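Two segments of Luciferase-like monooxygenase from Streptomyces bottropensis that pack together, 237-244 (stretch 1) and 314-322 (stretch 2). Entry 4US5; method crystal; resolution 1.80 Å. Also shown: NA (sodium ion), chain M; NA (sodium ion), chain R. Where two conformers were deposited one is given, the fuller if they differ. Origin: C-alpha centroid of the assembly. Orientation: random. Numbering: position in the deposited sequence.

Stretch 1 (237-244) QRVYATHR
Stretch 2 (314-322) SMIHDQRDR

Residues 237-244 form one continuous segment of a longer helix, while 314-318 are loop or turn, extended at Ser314 (phi/psi -140/150) and Ile316 (-117/133), with Met315 at -131/71, a helical His317 (-69/-47) and Asp318 at -103/122; the chain then enters a helix at 319-322. The loop crosses the first helix: Met315 CA lies 6.1 Å from His243 CA, and Ile316 CA lies 6.6 Å from Val239 CA. His317 CA is 6.6 Å from Thr242 CA. The contact buries 369 Å² in total, and Val239, Thr242 and His243 all direct CA-to-CB toward the second stretch.

Few direct polar bonds cross the contact; two waters do much of the linking. Water 1 donates to Val239 O and to Met315 O, each at 2.8 Å, and accepts a weak bond from His243 N at 3.5 Å. Water 2 donates to Val239 O and to Thr242 OG1, both at 2.8 Å, and accepts from His317 N at 3.1 Å. Val239 O thus receives two water protons, and through these waters Met315 O and His317 N are satisfied without a direct hydrogen bond to the helix. Thr242 (chi1 m) places CG2 3.8 Å from Met315 O and OG1 3.7 Å from His317 CB; OG1 has a further partner elsewhere in the structure.

The direct polar link is a salt bridge with a weak hydrogen bond, Arg238 NH1 to Asp321 OD2 at 3.5 Å. Arg238 is extended through chi3 (t, t, t), with chi4 at -87°, so that its end approaches although its CA-to-CB bond points sideways; the carboxylate oxygen sits at the guanidinium edge. Arg238 NE and NH2 are satisfied elsewhere in the structure, while Arg238 NH1 and Asp321 OD1 also bond to residues flanking the stretches. Asp321 adopts chi1 m.

Apolar packing completes the contact. Val239 (chi1 t) brings CG1 to 3.7 Å from Ile316 CG2 (Ile316 m, t). Met315, a selenomethionine with rotamer m, p, t, lies over one face of the His243 ring (chi1 -151°, chi2 169°): its CB is 3.6 Å from the ring centroid and 9° off the normal, a CH-pi contact, while SE lies 3.6 Å from His243 CE1 in an oblique selenium-aromatic approach.

Within the second stretch, Asp318 (chi1 t) caps the helix, its OD1 accepting from Arg320 N at 2.9 Å. The same OD1 accepts from Arg320 NE at 2.9 Å, and OD2 pairs with Arg320 NH2 at 2.7 Å in a salt bridge. Arg322, all t through chi3, reaches back to Ser314 OG with NE at 2.8 Å and NH2 at 3.2 Å. One sodium ion is 2.9 Å from both Ser314 O and Ile316 N; another is 2.9 Å from Ser314 N.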

# COMPACT_ATOMS: atom_id res chain seq x y z
N GLN B 237 -3.91 -33.93 13.80
CA GLN B 237 -3.38 -33.66 15.15
C GLN B 237 -1.90 -33.35 15.11
O GLN B 237 -1.42 -32.51 15.86
CB GLN B 237 -3.62 -34.85 16.10
CG GLN B 237 -5.07 -34.96 16.56
CD GLN B 237 -5.54 -33.74 17.33
OE1 GLN B 237 -4.82 -33.20 18.17
NE2 GLN B 237 -6.73 -33.30 17.03
N ARG B 238 -1.17 -34.03 14.23
CA ARG B 238 0.24 -33.76 14.05
C ARG B 238 0.46 -32.29 13.58
O ARG B 238 1.27 -31.56 14.17
CB ARG B 238 0.86 -34.71 13.04
CG ARG B 238 2.30 -34.40 12.66
CD ARG B 238 2.82 -35.27 11.51
NE ARG B 238 4.05 -34.67 10.97
CZ ARG B 238 4.11 -33.74 10.02
NH1 ARG B 238 3.03 -33.34 9.36
NH2 ARG B 238 5.30 -33.25 9.68
N VAL B 239 -0.26 -31.90 12.55
CA VAL B 239 -0.14 -30.51 12.01
C VAL B 239 -0.54 -29.46 13.10
O VAL B 239 0.09 -28.41 13.25
CB VAL B 239 -0.96 -30.34 10.70
CG1 VAL B 239 -0.87 -28.90 10.18
CG2 VAL B 239 -0.48 -31.31 9.64
N TYR B 240 -1.54 -29.80 13.92
CA TYR B 240 -2.04 -28.94 14.99
C TYR B 240 -1.06 -28.76 16.16
O TYR B 240 -1.15 -27.79 16.88
CB TYR B 240 -3.35 -29.56 15.54
CG TYR B 240 -4.03 -28.82 16.63
CD1 TYR B 240 -4.29 -27.45 16.53
CD2 TYR B 240 -4.51 -29.50 17.76
CE1 TYR B 240 -4.96 -26.77 17.54
CE2 TYR B 240 -5.22 -28.83 18.76
CZ TYR B 240 -5.44 -27.48 18.64
OH TYR B 240 -6.10 -26.83 19.65
N ALA B 241 -0.12 -29.68 16.31
CA ALA B 241 0.82 -29.63 17.41
C ALA B 241 1.64 -28.33 17.43
O ALA B 241 1.96 -27.81 18.49
CB ALA B 241 1.74 -30.84 17.35
N THR B 242 1.99 -27.83 16.25
CA THR B 242 2.60 -26.51 16.11
C THR B 242 1.87 -25.44 16.89
O THR B 242 2.47 -24.67 17.67
CB THR B 242 2.63 -26.11 14.61
OG1 THR B 242 3.56 -26.95 13.94
CG2 THR B 242 2.98 -24.64 14.39
N HIS B 243 0.56 -25.40 16.72
CA HIS B 243 -0.24 -24.39 17.37
C HIS B 243 -0.29 -24.60 18.89
O HIS B 243 -0.27 -23.65 19.67
CB HIS B 243 -1.63 -24.40 16.79
CG HIS B 243 -2.30 -23.07 16.84
ND1 HIS B 243 -3.46 -22.81 16.18
CD2 HIS B 243 -1.94 -21.92 17.45
CE1 HIS B 243 -3.81 -21.56 16.39
NE2 HIS B 243 -2.88 -20.98 17.13
N ARG B 244 -0.46 -25.86 19.27
CA ARG B 244 -0.50 -26.22 20.66
C ARG B 244 0.78 -25.75 21.37
O ARG B 244 0.71 -25.16 22.46
CB ARG B 244 -0.68 -27.72 20.80
CG ARG B 244 -2.02 -28.24 20.35
CD ARG B 244 -2.09 -29.75 20.42
NE ARG B 244 -2.00 -30.20 21.80
CZ ARG B 244 -1.43 -31.33 22.19
NH1 ARG B 244 -0.89 -32.16 21.32
NH2 ARG B 244 -1.38 -31.62 23.51
N SER B 314 -5.23 -19.97 9.61
CA SER B 314 -4.38 -21.10 9.91
C SER B 314 -3.07 -20.68 10.60
O SER B 314 -2.56 -19.57 10.39
CB SER B 314 -4.12 -21.91 8.65
OG SER B 314 -3.56 -21.09 7.62
N MSE B 315 -2.56 -21.58 11.44
CA MSE B 315 -1.28 -21.40 12.12
C MSE B 315 -0.51 -22.68 11.90
O MSE B 315 -0.32 -23.46 12.82
CB MSE B 315 -1.50 -21.14 13.60
CG MSE B 315 -1.83 -19.68 13.89
SE MSE B 315 -3.72 -19.33 13.60
CE MSE B 315 -3.89 -17.60 14.51
N ILE B 316 -0.08 -22.90 10.66
CA ILE B 316 0.50 -24.15 10.22
C ILE B 316 1.95 -23.87 9.80
O ILE B 316 2.23 -22.91 9.08
CB ILE B 316 -0.31 -24.76 9.06
CG1 ILE B 316 -1.68 -25.24 9.58
CG2 ILE B 316 0.42 -25.90 8.42
CD1 ILE B 316 -2.66 -25.70 8.51
N HIS B 317 2.87 -24.71 10.27
CA HIS B 317 4.29 -24.46 10.08
C HIS B 317 4.69 -24.61 8.61
O HIS B 317 5.44 -23.79 8.07
CB HIS B 317 5.13 -25.41 10.93
CG HIS B 317 6.59 -25.31 10.68
ND1 HIS B 317 7.25 -26.13 9.80
CD2 HIS B 317 7.53 -24.44 11.14
CE1 HIS B 317 8.52 -25.78 9.73
NE2 HIS B 317 8.72 -24.77 10.55
N ASP B 318 4.25 -25.69 7.97
CA ASP B 318 4.73 -26.08 6.66
C ASP B 318 3.74 -25.74 5.59
O ASP B 318 2.63 -26.21 5.61
CB ASP B 318 5.03 -27.61 6.68
CG ASP B 318 5.85 -28.08 5.46
OD1 ASP B 318 5.60 -27.71 4.29
OD2 ASP B 318 6.83 -28.81 5.71
N GLN B 319 4.18 -24.93 4.62
CA GLN B 319 3.35 -24.53 3.52
C GLN B 319 2.65 -25.70 2.82
O GLN B 319 1.52 -25.55 2.37
CB GLN B 319 4.17 -23.70 2.53
CG GLN B 319 3.43 -23.24 1.29
CD GLN B 319 2.47 -22.08 1.51
OE1 GLN B 319 2.01 -21.85 2.61
NE2 GLN B 319 2.11 -21.42 0.43
N ARG B 320 3.32 -26.85 2.70
CA ARG B 320 2.71 -27.98 2.01
C ARG B 320 1.52 -28.52 2.82
O ARG B 320 0.48 -28.90 2.25
CB ARG B 320 3.73 -29.12 1.78
CG ARG B 320 4.93 -28.74 0.91
CD ARG B 320 6.14 -29.64 1.07
NE ARG B 320 6.85 -29.41 2.32
CZ ARG B 320 8.00 -29.99 2.69
NH1 ARG B 320 8.60 -30.86 1.88
NH2 ARG B 320 8.54 -29.71 3.86
N ASP B 321 1.67 -28.57 4.12
CA ASP B 321 0.57 -28.94 5.01
C ASP B 321 -0.56 -27.89 4.94
O ASP B 321 -1.75 -28.22 5.01
CB ASP B 321 1.06 -29.07 6.46
CG ASP B 321 1.95 -30.29 6.67
OD1 ASP B 321 1.91 -31.21 5.81
OD2 ASP B 321 2.65 -30.31 7.70
N ARG B 322 -0.18 -26.63 4.86
CA ARG B 322 -1.15 -25.57 4.86
C ARG B 322 -2.01 -25.57 3.61
O ARG B 322 -3.22 -25.48 3.68
CB ARG B 322 -0.45 -24.24 5.01
CG ARG B 322 -1.41 -23.10 5.25
CD ARG B 322 -0.73 -21.75 5.09
NE ARG B 322 -1.50 -20.73 5.77
CZ ARG B 322 -1.26 -19.42 5.67
NH1 ARG B 322 -0.28 -18.97 4.91
NH2 ARG B 322 -2.01 -18.57 6.35
NA NA M . -0.60 -20.91 8.66
NA NA R . -4.20 -17.64 8.21
O HOH W 1 -1.11 -25.97 13.75
O HOH W 2 2.08 -27.34 11.65
O HOH W 3 1.79 -20.63 7.54